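Local coordinates for invasion protein InvA (Salmonella enterica, PDB 2X49), which serves in the export apparatus of the type III secretion system through which Salmonella invades intestinal epithelial cells, this crystal holding its C-terminal domain, at residues A[10-15]-A[57-62]. Residues are numbered along the deposited sequence; the frame is centred on the assembly and turned at random.
Sequences LILLVP and NSIVLL
Ile11 and Leu13 bond in both directions to Leu62 and Val60, making strands 10-14 and 58-63 the antiparallel central pair of a four-stranded mixed sheet in the C-terminal domain of InvA. Leu62 N reaches Ile11 O at 2.9 Å, while the return bond from Ile11 N to Leu62 O is longer, 3.2 Å. At the other hydrogen-bonded pair, Leu13 N to Val60 O measures 2.8 Å. Val60 O also receives a CA-H...O contact from Leu12 CA.

On the face that carries Ile11, Leu13, Val60 and Leu62, the side chains of Leu13 and Val60 lie alongside each other, turned in the same direction, with Leu13 CB 4.0 Å from Val60 CB; Arg67 of strand 66-72 packs against both. The other face carries Leu12 and Leu61, a non-hydrogen-bonded pair whose side chains cross obliquely. With CG anti to the backbone N (chi1 169°) and chi2 at 67° placing CD1, Leu61 CD1 meets Leu12 CD2 at 3.7 Å. Leu133 and Thr136 of helix 125-139 pack beneath them, on Leu12 and Leu61 respectively. Strand 46-50 bonds the far edge of 10-14 in parallel.

Farther along, Pro15 has no N-H to offer, and Ser58 O finds no hydrogen-bond partner; Pro15 CD sits 3.2 Å from Ser58 O. Beside them, the tip of Ile59 presses tightly on Val14, Ile59 CD1 to Val14 CG1 at 3.4 Å.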
loop_
_atom_site.group_PDB
_atom_site.type_symbol
_atom_site.label_atom_id
_atom_site.label_comp_id
_atom_site.label_asym_id
_atom_site.label_seq_id
_atom_site.Cartn_x
_atom_site.Cartn_y
_atom_site.Cartn_z
ATOM N N LEU A 10 10.183 -15.368 -4.507
ATOM C CA LEU A 10 10.303 -14.577 -3.289
ATOM C C LEU A 10 10.842 -15.493 -2.215
ATOM O O LEU A 10 10.544 -16.673 -2.214
ATOM C CB LEU A 10 8.921 -14.067 -2.860
ATOM C CG LEU A 10 8.226 -13.115 -3.817
ATOM C CD1 LEU A 10 6.777 -12.986 -3.402
ATOM C CD2 LEU A 10 8.925 -11.798 -3.866
ATOM N N ILE A 11 11.638 -14.958 -1.300
ATOM C CA ILE A 11 12.193 -15.761 -0.203
ATOM C C ILE A 11 11.848 -15.061 1.098
ATOM O O ILE A 11 11.995 -13.860 1.213
ATOM C CB ILE A 11 13.718 -15.960 -0.285
ATOM C CG1 ILE A 11 14.088 -16.696 -1.553
ATOM C CG2 ILE A 11 14.247 -16.730 0.978
ATOM C CD1 ILE A 11 15.584 -16.696 -1.886
ATOM N N LEU A 12 11.301 -15.825 2.031
ATOM C CA LEU A 12 11.107 -15.341 3.415
ATOM C C LEU A 12 12.085 -16.065 4.316
ATOM O O LEU A 12 12.076 -17.272 4.403
ATOM C CB LEU A 12 9.699 -15.610 3.905
ATOM C CG LEU A 12 8.560 -15.035 3.095
ATOM C CD1 LEU A 12 7.165 -15.439 3.600
ATOM C CD2 LEU A 12 8.659 -13.550 3.102
ATOM N N LEU A 13 12.958 -15.315 4.938
ATOM C CA LEU A 13 13.859 -15.896 5.972
ATOM C C LEU A 13 13.049 -15.840 7.273
ATOM O O LEU A 13 12.532 -14.819 7.656
ATOM C CB LEU A 13 15.151 -15.110 6.127
ATOM C CG LEU A 13 16.044 -14.882 4.894
ATOM C CD1 LEU A 13 17.289 -14.136 5.267
ATOM C CD2 LEU A 13 16.309 -16.217 4.184
ATOM N N VAL A 14 12.944 -16.999 7.911
ATOM C CA VAL A 14 12.148 -17.201 9.129
ATOM C C VAL A 14 13.006 -17.849 10.218
ATOM O O VAL A 14 14.022 -18.447 9.945
ATOM C CB VAL A 14 10.890 -18.062 8.831
ATOM C CG1 VAL A 14 10.090 -17.428 7.644
ATOM C CG2 VAL A 14 11.276 -19.498 8.508
ATOM N N PRO A 15 12.571 -17.703 11.465
ATOM C CA PRO A 15 13.300 -18.419 12.509
ATOM C C PRO A 15 13.084 -19.916 12.427
ATOM O O PRO A 15 12.000 -20.381 12.224
ATOM C CB PRO A 15 12.674 -17.868 13.807
ATOM C CG PRO A 15 11.914 -16.644 13.440
ATOM C CD PRO A 15 11.466 -16.889 12.021
ATOM N N ASN A 57 10.891 -13.816 16.612
ATOM C CA ASN A 57 9.802 -12.897 16.228
ATOM C C ASN A 57 10.199 -11.975 15.078
ATOM O O ASN A 57 9.787 -10.832 14.988
ATOM C CB ASN A 57 9.362 -12.084 17.463
ATOM C CG ASN A 57 8.836 -12.986 18.591
ATOM O OD1 ASN A 57 7.728 -13.678 18.311
ATOM N ND2 ASN A 57 9.420 -13.049 19.672
ATOM N N SER A 58 11.079 -12.500 14.262
ATOM C CA SER A 58 11.584 -11.732 13.080
ATOM C C SER A 58 11.422 -12.492 11.779
ATOM O O SER A 58 11.601 -13.706 11.718
ATOM C CB SER A 58 13.085 -11.390 13.291
ATOM O OG SER A 58 13.292 -10.610 14.451
ATOM N N ILE A 59 11.167 -11.750 10.709
ATOM C CA ILE A 59 11.040 -12.298 9.333
ATOM C C ILE A 59 11.731 -11.355 8.381
ATOM O O ILE A 59 11.651 -10.163 8.568
ATOM C CB ILE A 59 9.539 -12.425 8.883
ATOM C CG1 ILE A 59 8.757 -13.398 9.807
ATOM C CG2 ILE A 59 9.453 -12.870 7.437
ATOM C CD1 ILE A 59 8.886 -14.847 9.455
ATOM N N VAL A 60 12.485 -11.887 7.435
ATOM C CA VAL A 60 13.043 -11.080 6.336
ATOM C C VAL A 60 12.523 -11.465 4.975
ATOM O O VAL A 60 12.445 -12.622 4.562
ATOM C CB VAL A 60 14.602 -11.199 6.286
ATOM C CG1 VAL A 60 15.269 -10.149 5.303
ATOM C CG2 VAL A 60 15.203 -11.029 7.656
ATOM N N LEU A 61 12.168 -10.430 4.237
ATOM C CA LEU A 61 11.727 -10.601 2.855
ATOM C C LEU A 61 12.860 -10.273 1.909
ATOM O O LEU A 61 13.391 -9.179 1.927
ATOM C CB LEU A 61 10.480 -9.703 2.580
ATOM C CG LEU A 61 10.084 -9.607 1.097
ATOM C CD1 LEU A 61 9.581 -10.939 0.590
ATOM C CD2 LEU A 61 9.064 -8.469 0.918
ATOM N N LEU A 62 13.174 -11.230 1.045
ATOM C CA LEU A 62 14.117 -11.054 -0.060
ATOM C C LEU A 62 13.367 -11.092 -1.386
ATOM O O LEU A 62 12.528 -11.943 -1.680
ATOM C CB LEU A 62 15.187 -12.151 -0.130
ATOM C CG LEU A 62 15.913 -12.519 1.126
ATOM C CD1 LEU A 62 17.000 -13.561 0.770
ATOM C CD2 LEU A 62 16.460 -11.268 1.800
#